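PDB 6DKU: VP35 from Myotis lucifugus, which is a bat-genome homologue of the filoviral polymerase cofactor VP35, represented here by its interferon inhibitory domain, and probably acts as an antagonist of innate immune signalling. Local coordinates for residues C78-T83 with K107-G112; T83-K88 with Y115-P120. The protein carries 1 engineered substitution. All coordinates share one frame; numbering follows the deposited sequence.

Interaction 1: residues C78-T83 with K107-G112; sequences CEAPTT and KTLGRG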
loop_
_atom_site.group_PDB
_atom_site.type_symbol
_atom_site.label_atom_id
_atom_site.label_comp_id
_atom_site.label_asym_id
_atom_site.label_seq_id
_atom_site.Cartn_x
_atom_site.Cartn_y
_atom_site.Cartn_z
ATOM N N CYS A 78 10.064 0.172 4.664
ATOM C CA CYS A 78 9.974 -0.907 3.699
ATOM C C CYS A 78 10.011 -0.343 2.288
ATOM O O CYS A 78 9.400 0.692 2.000
ATOM C CB CYS A 78 8.692 -1.709 3.924
ATOM S SG CYS A 78 8.827 -3.469 3.622
ATOM N N GLU A 79 10.771 -1.009 1.427
ATOM C CA GLU A 79 10.763 -0.686 0.011
ATOM C C GLU A 79 9.365 -0.872 -0.555
ATOM O O GLU A 79 8.707 -1.883 -0.291
ATOM C CB GLU A 79 11.746 -1.582 -0.734
ATOM C CG GLU A 79 13.162 -1.048 -0.805
ATOM C CD GLU A 79 13.269 0.221 -1.627
ATOM O OE1 GLU A 79 14.255 0.953 -1.430
ATOM O OE2 GLU A 79 12.371 0.490 -2.461
ATOM N N ALA A 80 8.909 0.107 -1.326
ATOM C CA ALA A 80 7.631 -0.025 -2.000
ATOM C C ALA A 80 7.665 -1.231 -2.931
ATOM O O ALA A 80 8.683 -1.480 -3.586
ATOM C CB ALA A 80 7.308 1.240 -2.796
ATOM N N PRO A 81 6.582 -1.997 -3.017
ATOM C CA PRO A 81 6.584 -3.176 -3.888
ATOM C C PRO A 81 6.553 -2.799 -5.364
ATOM O O PRO A 81 6.061 -1.740 -5.756
ATOM C CB PRO A 81 5.305 -3.911 -3.485
ATOM C CG PRO A 81 4.396 -2.836 -3.009
ATOM C CD PRO A 81 5.292 -1.825 -2.326
ATOM N N THR A 82 7.081 -3.695 -6.188
ATOM C CA THR A 82 7.093 -3.518 -7.631
ATOM C C THR A 82 5.979 -4.338 -8.263
ATOM O O THR A 82 5.765 -5.495 -7.900
ATOM C CB THR A 82 8.447 -3.934 -8.200
ATOM O OG1 THR A 82 9.471 -3.472 -7.311
ATOM C CG2 THR A 82 8.667 -3.383 -9.606
ATOM N N THR A 83 5.252 -3.714 -9.184
ATOM C CA THR A 83 4.280 -4.372 -10.046
ATOM C C THR A 83 4.769 -4.267 -11.485
ATOM O O THR A 83 5.315 -3.233 -11.891
ATOM C CB THR A 83 2.889 -3.727 -9.948
ATOM O OG1 THR A 83 2.507 -3.562 -8.577
ATOM C CG2 THR A 83 1.863 -4.599 -10.655
ATOM N N LYS A 107 13.047 3.788 -2.005
ATOM C CA LYS A 107 11.682 4.234 -2.296
ATOM C C LYS A 107 10.766 3.646 -1.226
ATOM O O LYS A 107 10.077 2.643 -1.425
ATOM C CB LYS A 107 11.257 3.817 -3.698
ATOM C CG LYS A 107 11.605 4.815 -4.785
ATOM C CD LYS A 107 13.010 4.578 -5.329
ATOM C CE LYS A 107 13.162 3.191 -5.944
ATOM N NZ LYS A 107 14.378 3.101 -6.809
ATOM N N THR A 108 10.766 4.297 -0.067
ATOM C CA THR A 108 10.165 3.738 1.134
ATOM C C THR A 108 8.655 3.949 1.176
ATOM O O THR A 108 8.123 4.924 0.637
ATOM C CB THR A 108 10.821 4.348 2.378
ATOM O OG1 THR A 108 10.033 4.059 3.534
ATOM C CG2 THR A 108 11.016 5.857 2.232
ATOM N N LEU A 109 7.960 3.009 1.827
ATOM C CA LEU A 109 6.539 3.209 2.090
ATOM C C LEU A 109 6.325 4.418 2.991
ATOM O O LEU A 109 5.369 5.181 2.806
ATOM C CB LEU A 109 5.926 1.961 2.731
ATOM C CG LEU A 109 5.604 0.747 1.864
ATOM C CD1 LEU A 109 4.739 -0.228 2.638
ATOM C CD2 LEU A 109 4.923 1.155 0.572
ATOM N N GLY A 110 7.213 4.608 3.972
ATOM C CA GLY A 110 7.095 5.742 4.872
ATOM C C GLY A 110 7.117 7.078 4.158
ATOM O O GLY A 110 6.411 8.011 4.553
ATOM N N ARG A 111 7.910 7.192 3.094
ATOM C CA ARG A 111 7.928 8.424 2.318
ATOM C C ARG A 111 6.758 8.522 1.334
ATOM O O ARG A 111 6.780 9.382 0.444
ATOM C CB ARG A 111 9.266 8.567 1.582
ATOM C CG ARG A 111 9.800 10.010 1.526
ATOM C CD ARG A 111 10.423 10.348 0.170
ATOM N NE ARG A 111 11.208 9.234 -0.354
ATOM C CZ ARG A 111 11.676 9.164 -1.598
ATOM N NH1 ARG A 111 11.434 10.145 -2.459
ATOM N NH2 ARG A 111 12.377 8.105 -1.982
ATOM N N GLY A 112 5.748 7.657 1.467
ATOM C CA GLY A 112 4.506 7.789 0.737
ATOM C C GLY A 112 4.397 6.979 -0.539
ATOM O O GLY A 112 3.313 6.961 -1.137
#

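Interaction 2: residues T83-K88 with Y115-P120; sequences TQVTSK and YIYLTP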
loop_
_atom_site.group_PDB
_atom_site.type_symbol
_atom_site.label_atom_id
_atom_site.label_comp_id
_atom_site.label_asym_id
_atom_site.label_seq_id
_atom_site.Cartn_x
_atom_site.Cartn_y
_atom_site.Cartn_z
ATOM N N THR A 83 5.252 -3.714 -9.184
ATOM C CA THR A 83 4.280 -4.372 -10.046
ATOM C C THR A 83 4.769 -4.267 -11.485
ATOM O O THR A 83 5.315 -3.233 -11.891
ATOM C CB THR A 83 2.889 -3.727 -9.948
ATOM O OG1 THR A 83 2.507 -3.562 -8.577
ATOM C CG2 THR A 83 1.863 -4.599 -10.655
ATOM N N GLN A 84 4.571 -5.325 -12.258
ATOM C CA GLN A 84 4.977 -5.341 -13.654
ATOM C C GLN A 84 3.741 -5.226 -14.533
ATOM O O GLN A 84 2.726 -5.874 -14.265
ATOM C CB GLN A 84 5.768 -6.611 -13.978
ATOM C CG GLN A 84 7.193 -6.564 -13.446
ATOM C CD GLN A 84 8.164 -7.393 -14.261
ATOM O OE1 GLN A 84 7.760 -8.208 -15.090
ATOM N NE2 GLN A 84 9.456 -7.178 -14.039
ATOM N N VAL A 85 3.820 -4.383 -15.566
ATOM C CA VAL A 85 2.727 -4.205 -16.516
ATOM C C VAL A 85 3.288 -4.217 -17.930
ATOM O O VAL A 85 4.389 -3.711 -18.176
ATOM C CB VAL A 85 1.938 -2.901 -16.258
ATOM C CG1 VAL A 85 0.909 -3.108 -15.160
ATOM C CG2 VAL A 85 2.876 -1.754 -15.910
ATOM N N THR A 86 2.517 -4.791 -18.859
ATOM C CA THR A 86 2.957 -4.892 -20.244
ATOM C C THR A 86 3.158 -3.517 -20.876
ATOM O O THR A 86 3.953 -3.378 -21.814
ATOM C CB THR A 86 1.941 -5.721 -21.048
ATOM O OG1 THR A 86 1.478 -6.816 -20.248
ATOM C CG2 THR A 86 2.595 -6.293 -22.277
ATOM N N SER A 87 2.459 -2.504 -20.373
ATOM C CA SER A 87 2.520 -1.143 -20.890
ATOM C C SER A 87 1.992 -0.191 -19.827
ATOM O O SER A 87 1.433 -0.608 -18.807
ATOM C CB SER A 87 1.711 -0.995 -22.179
ATOM O OG SER A 87 2.183 0.090 -22.939
ATOM N N LYS A 88 2.181 1.108 -20.082
ATOM C CA LYS A 88 1.587 2.125 -19.216
ATOM C C LYS A 88 0.065 2.057 -19.259
ATOM O O LYS A 88 -0.610 2.421 -18.287
ATOM C CB LYS A 88 2.078 3.516 -19.632
ATOM C CG LYS A 88 1.643 4.675 -18.757
ATOM C CD LYS A 88 2.381 5.944 -19.173
ATOM C CE LYS A 88 1.512 7.183 -19.040
ATOM N NZ LYS A 88 1.984 8.066 -17.941
ATOM N N TYR A 115 3.348 2.098 -5.219
ATOM C CA TYR A 115 3.789 1.153 -6.230
ATOM C C TYR A 115 4.933 1.742 -7.032
ATOM O O TYR A 115 4.926 2.930 -7.377
ATOM C CB TYR A 115 2.664 0.777 -7.198
ATOM C CG TYR A 115 1.644 -0.191 -6.663
ATOM C CD1 TYR A 115 1.935 -1.035 -5.596
ATOM C CD2 TYR A 115 0.379 -0.263 -7.235
ATOM C CE1 TYR A 115 0.988 -1.915 -5.109
ATOM C CE2 TYR A 115 -0.569 -1.135 -6.756
ATOM C CZ TYR A 115 -0.261 -1.959 -5.695
ATOM O OH TYR A 115 -1.215 -2.829 -5.226
ATOM N N ILE A 116 5.902 0.898 -7.332
ATOM C CA ILE A 116 6.856 1.139 -8.400
ATOM C C ILE A 116 6.395 0.280 -9.573
ATOM O O ILE A 116 6.552 -0.947 -9.553
ATOM C CB ILE A 116 8.286 0.796 -7.978
ATOM C CG1 ILE A 116 8.683 1.588 -6.734
ATOM C CG2 ILE A 116 9.245 1.109 -9.098
ATOM C CD1 ILE A 116 8.173 3.011 -6.702
ATOM N N TYR A 117 5.785 0.909 -10.576
ATOM C CA TYR A 117 5.360 0.177 -11.762
ATOM C C TYR A 117 6.545 -0.072 -12.682
ATOM O O TYR A 117 7.391 0.804 -12.876
ATOM C CB TYR A 117 4.289 0.951 -12.526
ATOM C CG TYR A 117 2.931 0.941 -11.877
ATOM C CD1 TYR A 117 2.160 -0.209 -11.847
ATOM C CD2 TYR A 117 2.414 2.091 -11.310
ATOM C CE1 TYR A 117 0.914 -0.210 -11.251
ATOM C CE2 TYR A 117 1.177 2.102 -10.718
ATOM C CZ TYR A 117 0.430 0.954 -10.691
ATOM O OH TYR A 117 -0.805 0.982 -10.094
ATOM N N LEU A 118 6.592 -1.269 -13.263
ATOM C CA LEU A 118 7.636 -1.663 -14.206
ATOM C C LEU A 118 7.039 -1.721 -15.606
ATOM O O LEU A 118 6.210 -2.590 -15.900
ATOM C CB LEU A 118 8.247 -2.999 -13.796
ATOM C CG LEU A 118 9.583 -2.845 -13.085
ATOM C CD1 LEU A 118 10.682 -2.604 -14.117
ATOM C CD2 LEU A 118 9.509 -1.684 -12.082
ATOM N N THR A 119 7.455 -0.786 -16.459
ATOM C CA THR A 119 7.006 -0.670 -17.836
ATOM C C THR A 119 8.185 -0.865 -18.779
ATOM O O THR A 119 9.331 -0.588 -18.410
ATOM C CB THR A 119 6.365 0.696 -18.111
ATOM O OG1 THR A 119 7.395 1.635 -18.441
ATOM C CG2 THR A 119 5.600 1.189 -16.887
ATOM N N PRO A 120 7.933 -1.354 -19.998
ATOM C CA PRO A 120 9.042 -1.639 -20.921
ATOM C C PRO A 120 9.933 -0.446 -21.208
ATOM O O PRO A 120 11.134 -0.637 -21.421
ATOM C CB PRO A 120 8.323 -2.136 -22.179
ATOM C CG PRO A 120 7.085 -2.776 -21.638
ATOM C CD PRO A 120 6.659 -1.905 -20.487
#

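Interaction 1: residues C78-T83 with K107-G112
A single backbone bridge, centred on Glu79 and Thr108, joins the linker between helix 73-76 and strand 82-84 to the loop that leads into strand 113-119. Two main-chain hydrogen bonds make it: Leu109 N donates to Cys78 O over 2.7 Å, and Ala80 N donates to Lys107 O over 2.8 Å, with an N-H...O angle of 165°. Cys78 O also meets Thr108 CA at 3.3 Å in a CA-H...O contact. In Glu79, chi2 of -66° turns CD out of the extended course, and from there OE1 meets Lys107 N, 3.1 Å away, in a weak bond. The lysine's own NZ bonds to Pro103 O. In the VP35 interferon inhibitory domain a helical subdomain packs against a beta-sheet subdomain, and this bridge lies where the chain passes from the first to the second. Leu109 supplies the apolar side of the contact: its CD2 lies 3.9 Å from Ala80 CA and 4.2 Å from Pro81 CD, the proline and leucine side chains crossing at about a right angle. Val37 of helix 26-37 touches both Cys78 and Leu109. Beyond the bridge the loop folds into a type I turn from Leu109 to Gly112, and Thr108 OG1 accepts from Gly110 N in an ST turn.

Interaction 2: residues T83-K88 with Y115-P120
Thr83, Leu118 and Val85 carry the pairing of strand 82-84, an outermost strand of the mixed sheet, with its parallel neighbour 113-119. The parallel hydrogen-bonding pattern is plain: Thr83 bonds through both its N and its O to the residues flanking Tyr117, with Thr83 N donating to Ile116 O at 3.1 Å and Thr83 O accepting from Leu118 N at 2.7 Å. Past the end of the short strand, Val85 N continues the pattern with an almost straight bond (173°) to Leu118 O.

On one face of the sheet, Thr83 stands among two tyrosines. Its OG1 lies anti to the carbonyl carbon (chi1 -49°) and sits 3.9 Å above the plane of the Tyr115 ring, over the ring centre, while its CB approaches Tyr117 CD1. The tyrosines also pack on each other: the Tyr117 hydroxyl lies at the edge of the Tyr115 ring, in its plane, and Tyr115 CB is over one face of the Tyr117 ring, toward its rim. Tyr115 OH is hydrogen-bonded to Glu29 OE1 of helix 26-37, tying this face to the helical part of the domain.

Leu118 points to the other face with Gln84, whose CG rests 3.7 Å from Leu118 CB; their side chains cross obliquely. Farther on, where the chain has left the strand, Pro120 packs its ring against the backbone of Thr86. Val85 and Thr119 run side by side in the same direction, Val85 CG2 lying 4.1 Å from Thr119 CG2.

Overall arrangement
Interaction 1 holds the chain just before strand 82-84, interaction 2 the strand and its continuation; their centres are about 15 Å apart and their segments share Thr83. Along the chain their segments alternate: 78-83 and 83-88 come first, then 107-112 and 115-120. The centre of interaction 1, beside helix 26-37, lies about 8 Å, and that of interaction 2, in the sheet, about 16 Å, from the centre of the chain. Between them Pro81 O and Ile116 N, 3.1 Å apart, probably form a hydrogen bond, and Pro81 CG packs near Tyr115 CD1. The chain from 78 to 85 is thus held successively by the loop before strand 113-119 and by that strand itself, joining the helical part of the domain to the sheet.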